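Local coordinates for protein 3-hydroxyisobutyrate dehydrogenase (Salmonella typhimurium, PDB 3G0O) that probably oxidises L-threonate to 2-dehydro-L-erythronate with NAD(+) as the preferred cosubstrate, NADP(+) serving as an alternative, at residues A218-W222 and M223-R227; R227-H230 and V231-D235; V209-D212 and V213-A217; M272-S275 and A276-G280. All blocks are in the same frame, centred on the assembly; numbering follows the deposited sequence.

Contact 1 (A218-W222 and M223-R227); sequences AGNSW and MFENR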
# COMPACT_ATOMS: atom_id res chain seq x y z
N ALA A 218 -5.08 5.51 -5.60
CA ALA A 218 -5.50 4.86 -4.36
C ALA A 218 -5.03 3.41 -4.20
O ALA A 218 -5.13 2.85 -3.10
CB ALA A 218 -7.02 4.93 -4.23
N GLY A 219 -4.50 2.81 -5.26
CA GLY A 219 -4.05 1.43 -5.17
C GLY A 219 -2.58 1.28 -4.82
O GLY A 219 -2.04 0.17 -4.79
N ASN A 220 -1.92 2.39 -4.54
CA ASN A 220 -0.50 2.38 -4.21
C ASN A 220 -0.22 1.76 -2.84
O ASN A 220 -1.08 1.72 -1.97
CB ASN A 220 0.04 3.81 -4.25
CG ASN A 220 1.56 3.88 -4.22
OD1 ASN A 220 2.25 2.99 -4.72
ND2 ASN A 220 2.09 4.96 -3.66
N SER A 221 1.00 1.25 -2.68
CA SER A 221 1.43 0.70 -1.41
C SER A 221 2.91 1.03 -1.31
O SER A 221 3.57 1.27 -2.33
CB SER A 221 1.23 -0.82 -1.35
OG SER A 221 2.23 -1.51 -2.09
N TRP A 222 3.44 1.05 -0.09
CA TRP A 222 4.85 1.35 0.09
C TRP A 222 5.66 0.30 -0.67
O TRP A 222 6.63 0.63 -1.36
CB TRP A 222 5.23 1.32 1.57
CG TRP A 222 6.57 1.94 1.84
CD1 TRP A 222 6.83 3.23 2.19
CD2 TRP A 222 7.85 1.29 1.72
NE1 TRP A 222 8.18 3.44 2.30
CE2 TRP A 222 8.83 2.27 2.01
CE3 TRP A 222 8.26 -0.00 1.39
CZ2 TRP A 222 10.20 1.98 1.99
CZ3 TRP A 222 9.62 -0.29 1.37
CH2 TRP A 222 10.58 0.70 1.67
N MSE A 223 5.26 -0.96 -0.56
CA MSE A 223 5.98 -2.02 -1.26
C MSE A 223 5.86 -1.94 -2.78
O MSE A 223 6.81 -2.26 -3.49
CB MSE A 223 5.53 -3.40 -0.76
CG MSE A 223 6.11 -3.74 0.61
SE MSE A 223 8.07 -3.73 0.58
CE MSE A 223 8.39 -4.64 2.26
N PHE A 224 4.70 -1.53 -3.28
CA PHE A 224 4.54 -1.41 -4.72
C PHE A 224 5.53 -0.35 -5.21
O PHE A 224 6.33 -0.59 -6.12
CB PHE A 224 3.13 -0.96 -5.10
CG PHE A 224 2.93 -0.78 -6.58
CD1 PHE A 224 2.36 -1.80 -7.35
CD2 PHE A 224 3.38 0.37 -7.23
CE1 PHE A 224 2.25 -1.67 -8.74
CE2 PHE A 224 3.28 0.50 -8.61
CZ PHE A 224 2.71 -0.52 -9.37
N GLU A 225 5.48 0.82 -4.58
CA GLU A 225 6.35 1.92 -4.99
C GLU A 225 7.83 1.57 -4.90
O GLU A 225 8.61 1.93 -5.79
CB GLU A 225 6.06 3.17 -4.15
CG GLU A 225 6.64 4.43 -4.78
CD GLU A 225 6.13 5.71 -4.15
OE1 GLU A 225 4.97 5.74 -3.68
OE2 GLU A 225 6.88 6.71 -4.13
N ASN A 226 8.22 0.86 -3.85
CA ASN A 226 9.63 0.50 -3.69
C ASN A 226 10.09 -0.65 -4.58
O ASN A 226 11.07 -0.52 -5.31
CB ASN A 226 9.91 0.15 -2.22
CG ASN A 226 11.37 -0.15 -1.97
OD1 ASN A 226 11.82 -1.29 -2.08
ND2 ASN A 226 12.13 0.89 -1.65
N ARG A 227 9.36 -1.77 -4.53
CA ARG A 227 9.73 -2.95 -5.31
C ARG A 227 9.46 -2.90 -6.81
O ARG A 227 10.26 -3.40 -7.61
CB ARG A 227 9.04 -4.18 -4.70
CG ARG A 227 9.32 -4.37 -3.20
CD ARG A 227 10.80 -4.47 -2.94
NE ARG A 227 11.10 -5.27 -1.75
CZ ARG A 227 11.32 -4.79 -0.53
NH1 ARG A 227 11.28 -3.48 -0.31
NH2 ARG A 227 11.57 -5.62 0.46
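Ser-221 turns its hydroxyl between its own backbone N and carbonyl carbon (chi1 77°), which aims OG at the first turn of the coming helix, where it accepts from Phe-224 N at 2.7 Å. Trp-222 and Asn-226 both carry their outer groups trans to the backbone N, so ring and amide run side by side in the same direction with planes only 10° apart. Asn-226 CB sits over the six-membered ring of Trp-222, 4.1 Å from its centroid, a CH-pi contact. The selenium of the selenomethionine Met-223 takes the ring edge instead, in the ring plane and 3.8 Å from Trp-222 CE3, a Met-aromatic contact. Ser-221 is thus the N-cap of helix 222-232 in the C-terminal, all-helical domain; its carbonyl O also receives Glu-225 N in a nearly straight bond. One residue earlier, Asn-220 ND2 reaches Glu-225 OE1 at 3.0 Å, nearly along the C-O axis of the carboxylate and within the plane of its own amide. Asn-220 OD1, by contrast, is buried without a polar partner, 3.8 Å from Phe-224 CD2. Arg-227 NH1 donates to Asn-226 OD1 from above the carbonyl plane, at 2.9 Å, while its NE forms a salt bridge with Asp-286 and its NH2 binds a tartrate, probably from the crystallisation liquor. Trp-222 also packs on Ala-218 of the second subunit.

Contact 2 (R227-H230 and V231-D235); sequences RMQH and VVDGD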
# COMPACT_ATOMS: atom_id res chain seq x y z
N ARG A 227 9.36 -1.77 -4.53
CA ARG A 227 9.73 -2.95 -5.31
C ARG A 227 9.46 -2.90 -6.81
O ARG A 227 10.26 -3.40 -7.61
CB ARG A 227 9.04 -4.18 -4.70
CG ARG A 227 9.32 -4.37 -3.20
CD ARG A 227 10.80 -4.47 -2.94
NE ARG A 227 11.10 -5.27 -1.75
CZ ARG A 227 11.32 -4.79 -0.53
NH1 ARG A 227 11.28 -3.48 -0.31
NH2 ARG A 227 11.57 -5.62 0.46
N MSE A 228 8.36 -2.29 -7.23
CA MSE A 228 8.07 -2.27 -8.65
C MSE A 228 9.00 -1.38 -9.48
O MSE A 228 8.98 -1.44 -10.71
CB MSE A 228 6.60 -1.92 -8.91
CG MSE A 228 5.63 -3.00 -8.44
SE MSE A 228 5.97 -4.81 -9.13
CE MSE A 228 7.08 -5.49 -7.67
N GLN A 229 9.82 -0.57 -8.82
CA GLN A 229 10.78 0.25 -9.55
C GLN A 229 11.84 -0.73 -10.05
O GLN A 229 12.39 -0.56 -11.14
CB GLN A 229 11.42 1.29 -8.62
CG GLN A 229 12.42 2.19 -9.32
CD GLN A 229 11.78 3.02 -10.43
OE1 GLN A 229 10.95 3.89 -10.17
NE2 GLN A 229 12.16 2.75 -11.67
N HIS A 230 12.12 -1.75 -9.25
CA HIS A 230 13.10 -2.76 -9.63
C HIS A 230 12.61 -3.47 -10.89
O HIS A 230 13.39 -3.76 -11.80
CB HIS A 230 13.27 -3.79 -8.50
CG HIS A 230 13.70 -3.20 -7.20
ND1 HIS A 230 13.72 -3.92 -6.02
CD2 HIS A 230 14.13 -1.95 -6.88
CE1 HIS A 230 14.13 -3.14 -5.04
NE2 HIS A 230 14.38 -1.94 -5.53
N VAL A 231 11.31 -3.76 -10.93
CA VAL A 231 10.71 -4.43 -12.08
C VAL A 231 10.77 -3.56 -13.32
O VAL A 231 11.12 -4.04 -14.40
CB VAL A 231 9.24 -4.80 -11.81
CG1 VAL A 231 8.59 -5.32 -13.09
CG2 VAL A 231 9.16 -5.86 -10.72
N VAL A 232 10.43 -2.29 -13.18
CA VAL A 232 10.46 -1.37 -14.31
C VAL A 232 11.87 -1.29 -14.86
O VAL A 232 12.07 -1.25 -16.08
CB VAL A 232 9.99 0.04 -13.90
CG1 VAL A 232 10.15 1.00 -15.07
CG2 VAL A 232 8.53 -0.00 -13.45
N ASP A 233 12.86 -1.28 -13.97
CA ASP A 233 14.26 -1.20 -14.38
C ASP A 233 14.85 -2.56 -14.73
O ASP A 233 15.99 -2.64 -15.18
CB ASP A 233 15.10 -0.54 -13.29
CG ASP A 233 14.72 0.90 -13.04
OD1 ASP A 233 14.40 1.61 -14.02
OD2 ASP A 233 14.75 1.34 -11.87
N GLY A 234 14.08 -3.63 -14.54
CA GLY A 234 14.57 -4.96 -14.85
C GLY A 234 15.81 -5.35 -14.05
O GLY A 234 16.64 -6.13 -14.52
N ASP A 235 15.93 -4.80 -12.85
CA ASP A 235 17.08 -5.10 -12.00
C ASP A 235 16.66 -5.93 -10.78
O ASP A 235 16.13 -5.40 -9.80
CB ASP A 235 17.74 -3.79 -11.55
CG ASP A 235 18.86 -4.01 -10.56
OD1 ASP A 235 19.48 -5.10 -10.60
OD2 ASP A 235 19.12 -3.09 -9.76
O HOH W 1 13.14 3.81 -14.55
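Gln-229 NE2 is held by two partners near the end of helix 222-232: it donates to Asp-233 OD2, one turn on, at 3.0 Å and, weakly, to a water. It meets OD2 from above the carboxylate plane, 46° out of it. The water in turn donates to Asp-233 OD1 at 2.6 Å, which closes a small ring of polar contacts. The bend of Gln-229 at chi2 (62°) is what brings its amide forward, toward the C-terminal end of the helix, to reach the aspartate. On the buried side, the selenomethionine Met-228 lies alongside Val-231, pointing the same way, with CE 3.7 Å from Val-231 CG2; helices 174-202 and 207-214 pack against this face. The chain then leaves the helix through a Schellman motif. Gly-234 takes a positive phi (60°), its N bonds to Val-231 O, and Asp-235 N reaches back to His-230 O at 2.9 Å. His-230 and Asp-235 both turn their polar ends to other residues: His-230 ND1 to Asp-285, and Asp-235 to Thr-237 and, in a salt bridge, Arg-239. At the C-terminal end of a helix the dipole would be expected to work against the charge of Asp-233, so the donors at both of its oxygens, the amide of Gln-229 and the water, probably offset part of that cost.

Contact 3 (V209-D212 and V213-A217); sequences VMYD and VVTHA
Tyr-211 lays one face of its ring beneath the methyl of Thr-215, one turn on, just beyond the end of helix 207-214. Thr-215 CG2 stands 3.9 Å from the ring centroid and 16° off the normal, a CH-pi contact displaced toward the rim, with Tyr-211 CZ its nearest ring atom. The same threonine turns OG1 back over the helix end (chi1 57°), where two carbonyls compete for its one proton: Tyr-211 O at 2.9 Å and Asp-212 O at 3.2 Å. Thr-215 N also donates to Tyr-211 O, in a nearly straight bond. Asp-212 O is taken more firmly by His-216, whose ND1 approaches to 2.6 Å both in the carbonyl plane and near the plane of its own ring, so the imidazole meets the oxygen by its edge. A carbonyl partner implies that ND1 carries a proton, and the bond helps to set the rotation of the ring. Asp-212 O is thus met by a side chain, while Val-213 O and Val-214 O take the backbone N of His-216 and Ala-217. On another side of the helix, the selenomethionine Met-210 bends at chi2 (68°) and brings CE to 3.7 Å from Val-214 CG2. Helix 207-214 is flanked by its neighbours: Met-210 and Tyr-211 pack against Met-197 of helix 174-202, Val-214 touches Phe-224, and Tyr-211 OH bonds to Glu-225 O of helix 222-232. From the second subunit, Tyr-166 on strand 162-169 packs against Asp-212, Val-213 and His-216.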
# COMPACT_ATOMS: atom_id res chain seq x y z
N VAL A 209 4.52 3.34 -17.30
CA VAL A 209 3.26 4.08 -17.26
C VAL A 209 2.37 3.53 -16.15
O VAL A 209 1.76 4.29 -15.39
CB VAL A 209 2.50 3.96 -18.60
CG1 VAL A 209 1.15 4.65 -18.49
CG2 VAL A 209 3.32 4.58 -19.73
N MSE A 210 2.28 2.21 -16.06
CA MSE A 210 1.46 1.59 -15.03
C MSE A 210 1.99 1.98 -13.65
O MSE A 210 1.22 2.26 -12.73
CB MSE A 210 1.46 0.07 -15.18
CG MSE A 210 0.36 -0.64 -14.38
SE MSE A 210 -1.44 -0.27 -15.04
CE MSE A 210 -2.31 0.28 -13.39
N TYR A 211 3.32 2.02 -13.52
CA TYR A 211 3.96 2.39 -12.26
C TYR A 211 3.59 3.81 -11.84
O TYR A 211 3.19 4.05 -10.70
CB TYR A 211 5.48 2.28 -12.39
CG TYR A 211 6.21 2.65 -11.11
CD1 TYR A 211 6.40 1.71 -10.10
CD2 TYR A 211 6.71 3.93 -10.92
CE1 TYR A 211 7.08 2.04 -8.94
CE2 TYR A 211 7.39 4.28 -9.76
CZ TYR A 211 7.57 3.33 -8.78
OH TYR A 211 8.26 3.66 -7.63
N ASP A 212 3.72 4.76 -12.77
CA ASP A 212 3.39 6.16 -12.46
C ASP A 212 1.94 6.33 -12.03
O ASP A 212 1.65 7.06 -11.09
CB ASP A 212 3.67 7.06 -13.67
CG ASP A 212 5.15 7.16 -13.99
OD1 ASP A 212 5.97 7.09 -13.06
OD2 ASP A 212 5.48 7.32 -15.19
N VAL A 213 1.02 5.65 -12.72
CA VAL A 213 -0.39 5.76 -12.39
C VAL A 213 -0.65 5.25 -10.97
O VAL A 213 -1.21 5.97 -10.14
CB VAL A 213 -1.27 4.94 -13.37
CG1 VAL A 213 -2.70 4.82 -12.83
CG2 VAL A 213 -1.26 5.59 -14.74
N VAL A 214 -0.23 4.02 -10.69
CA VAL A 214 -0.45 3.46 -9.37
C VAL A 214 0.15 4.30 -8.25
O VAL A 214 -0.52 4.57 -7.25
CB VAL A 214 0.12 2.02 -9.26
CG1 VAL A 214 0.00 1.54 -7.82
CG2 VAL A 214 -0.64 1.09 -10.19
N THR A 215 1.39 4.74 -8.43
CA THR A 215 2.02 5.54 -7.38
C THR A 215 1.41 6.93 -7.20
O THR A 215 1.89 7.72 -6.38
CB THR A 215 3.55 5.65 -7.61
OG1 THR A 215 3.81 6.22 -8.89
CG2 THR A 215 4.20 4.27 -7.51
N HIS A 216 0.36 7.21 -7.95
CA HIS A 216 -0.35 8.48 -7.84
C HIS A 216 -1.84 8.22 -7.68
O HIS A 216 -2.67 9.12 -7.88
CB HIS A 216 -0.10 9.36 -9.07
CG HIS A 216 1.29 9.90 -9.14
ND1 HIS A 216 2.35 9.16 -9.64
CD2 HIS A 216 1.82 11.07 -8.73
CE1 HIS A 216 3.46 9.86 -9.52
NE2 HIS A 216 3.17 11.02 -8.98
N ALA A 217 -2.18 6.99 -7.31
CA ALA A 217 -3.57 6.61 -7.15
C ALA A 217 -3.83 5.90 -5.81
O ALA A 217 -2.92 5.70 -5.01
CB ALA A 217 -4.00 5.72 -8.31

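Contact 4 (M272-S275 and A276-G280); sequences MFTS and ASNAG
Thr-274 and Asn-278 run side by side on helix 264-281, which ends shortly afterwards in a Schellman motif with Gly-280 at the C-prime position (phi 100°). Backbone hydrogen bonds carry most of this contact. Ala-276, Ser-277 and Asn-278 donate their N-H in turn to the carbonyls of Met-272, Phe-273 and Thr-274, and Ala-279 N reaches Ser-275 O at 3.0 Å through a more bent bond (134°). The wider pi-type turn is closed by Tyr-281 N to Ala-276 O; inside it Gly-280 N bonds to Ser-277 O at 2.9 Å, the two bonds of the Schellman motif. The hydroxyls look elsewhere for partners: Thr-274 OG1 and Ser-275 OG bond back to the carbonyls of Leu-270 and Asn-271, while Ser-277 OG bonds to Asp-243 on helix 242-258. Apolar packing faces inward, with Phe-273 against Phe-245 and the selenomethionine Met-272 on helix 174-202 and on Leu-265 of the second subunit. Van der Waals contact between side chains across the two segments is slight. With OG1 of Thr-274 placed beside its backbone N (chi1 -65°), the methyl is left on the side of the following turn, and CG2 lies 3.9 Å from Asn-278 ND2.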
# COMPACT_ATOMS: atom_id res chain seq x y z
N MSE A 272 3.20 -18.28 -3.53
CA MSE A 272 3.84 -17.60 -4.66
C MSE A 272 5.35 -17.44 -4.44
O MSE A 272 6.14 -17.76 -5.33
CB MSE A 272 3.20 -16.23 -4.89
CG MSE A 272 1.78 -16.34 -5.42
SE MSE A 272 0.80 -14.67 -5.32
CE MSE A 272 1.69 -13.71 -6.76
N PHE A 273 5.75 -16.96 -3.27
CA PHE A 273 7.17 -16.80 -3.00
C PHE A 273 7.85 -18.16 -2.96
O PHE A 273 8.99 -18.30 -3.39
CB PHE A 273 7.38 -16.06 -1.68
CG PHE A 273 7.19 -14.57 -1.78
CD1 PHE A 273 8.13 -13.77 -2.43
CD2 PHE A 273 6.07 -13.96 -1.23
CE1 PHE A 273 7.96 -12.38 -2.52
CE2 PHE A 273 5.89 -12.57 -1.31
CZ PHE A 273 6.84 -11.79 -1.96
N THR A 274 7.15 -19.17 -2.45
CA THR A 274 7.72 -20.51 -2.39
C THR A 274 7.96 -21.03 -3.81
O THR A 274 8.99 -21.66 -4.09
CB THR A 274 6.80 -21.47 -1.60
OG1 THR A 274 6.72 -21.04 -0.23
CG2 THR A 274 7.35 -22.91 -1.64
N SER A 275 7.02 -20.76 -4.71
CA SER A 275 7.16 -21.19 -6.10
C SER A 275 8.34 -20.48 -6.74
O SER A 275 9.11 -21.08 -7.49
CB SER A 275 5.90 -20.87 -6.91
OG SER A 275 4.82 -21.72 -6.55
N ALA A 276 8.49 -19.19 -6.46
CA ALA A 276 9.59 -18.41 -7.02
C ALA A 276 10.92 -18.98 -6.55
O ALA A 276 11.88 -19.04 -7.31
CB ALA A 276 9.46 -16.95 -6.60
N SER A 277 10.98 -19.41 -5.29
CA SER A 277 12.21 -19.98 -4.76
C SER A 277 12.51 -21.35 -5.40
O SER A 277 13.64 -21.61 -5.79
CB SER A 277 12.15 -20.11 -3.24
OG SER A 277 13.38 -20.60 -2.72
N ASN A 278 11.50 -22.21 -5.54
CA ASN A 278 11.77 -23.51 -6.15
C ASN A 278 12.13 -23.35 -7.62
O ASN A 278 12.74 -24.24 -8.22
CB ASN A 278 10.55 -24.44 -6.05
CG ASN A 278 10.07 -24.65 -4.62
OD1 ASN A 278 10.79 -24.39 -3.65
ND2 ASN A 278 8.85 -25.13 -4.49
N ALA A 279 11.73 -22.23 -8.22
CA ALA A 279 12.03 -21.98 -9.62
C ALA A 279 13.46 -21.48 -9.78
O ALA A 279 13.94 -21.27 -10.89
CB ALA A 279 11.05 -20.97 -10.21
N GLY A 280 14.14 -21.27 -8.65
CA GLY A 280 15.51 -20.81 -8.67
C GLY A 280 15.75 -19.33 -8.45
O GLY A 280 16.88 -18.86 -8.61

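In the fold
Contacts 1 and 2 divide helix 222-232 between them, its capped start and its Schellman end, and share Arg-227. Contact 3 ends the preceding helix, 207-214, and joins both through Tyr-211, whose ring packs on Met-228 and Gln-229. Contacts 1 and 3 also meet the second subunit and include no exposed residue among those touching, whereas contact 2 pairs a buried selenomethionine face with a hydrated carboxylate. Contact 4, on helix 264-281, touches none of the others; it has a buried side, with one residue at the second subunit, and an exposed side, and is held chiefly by backbone bonds. Aromatic contacts mark 1 and 3; Schellman motifs mark 2 and 4.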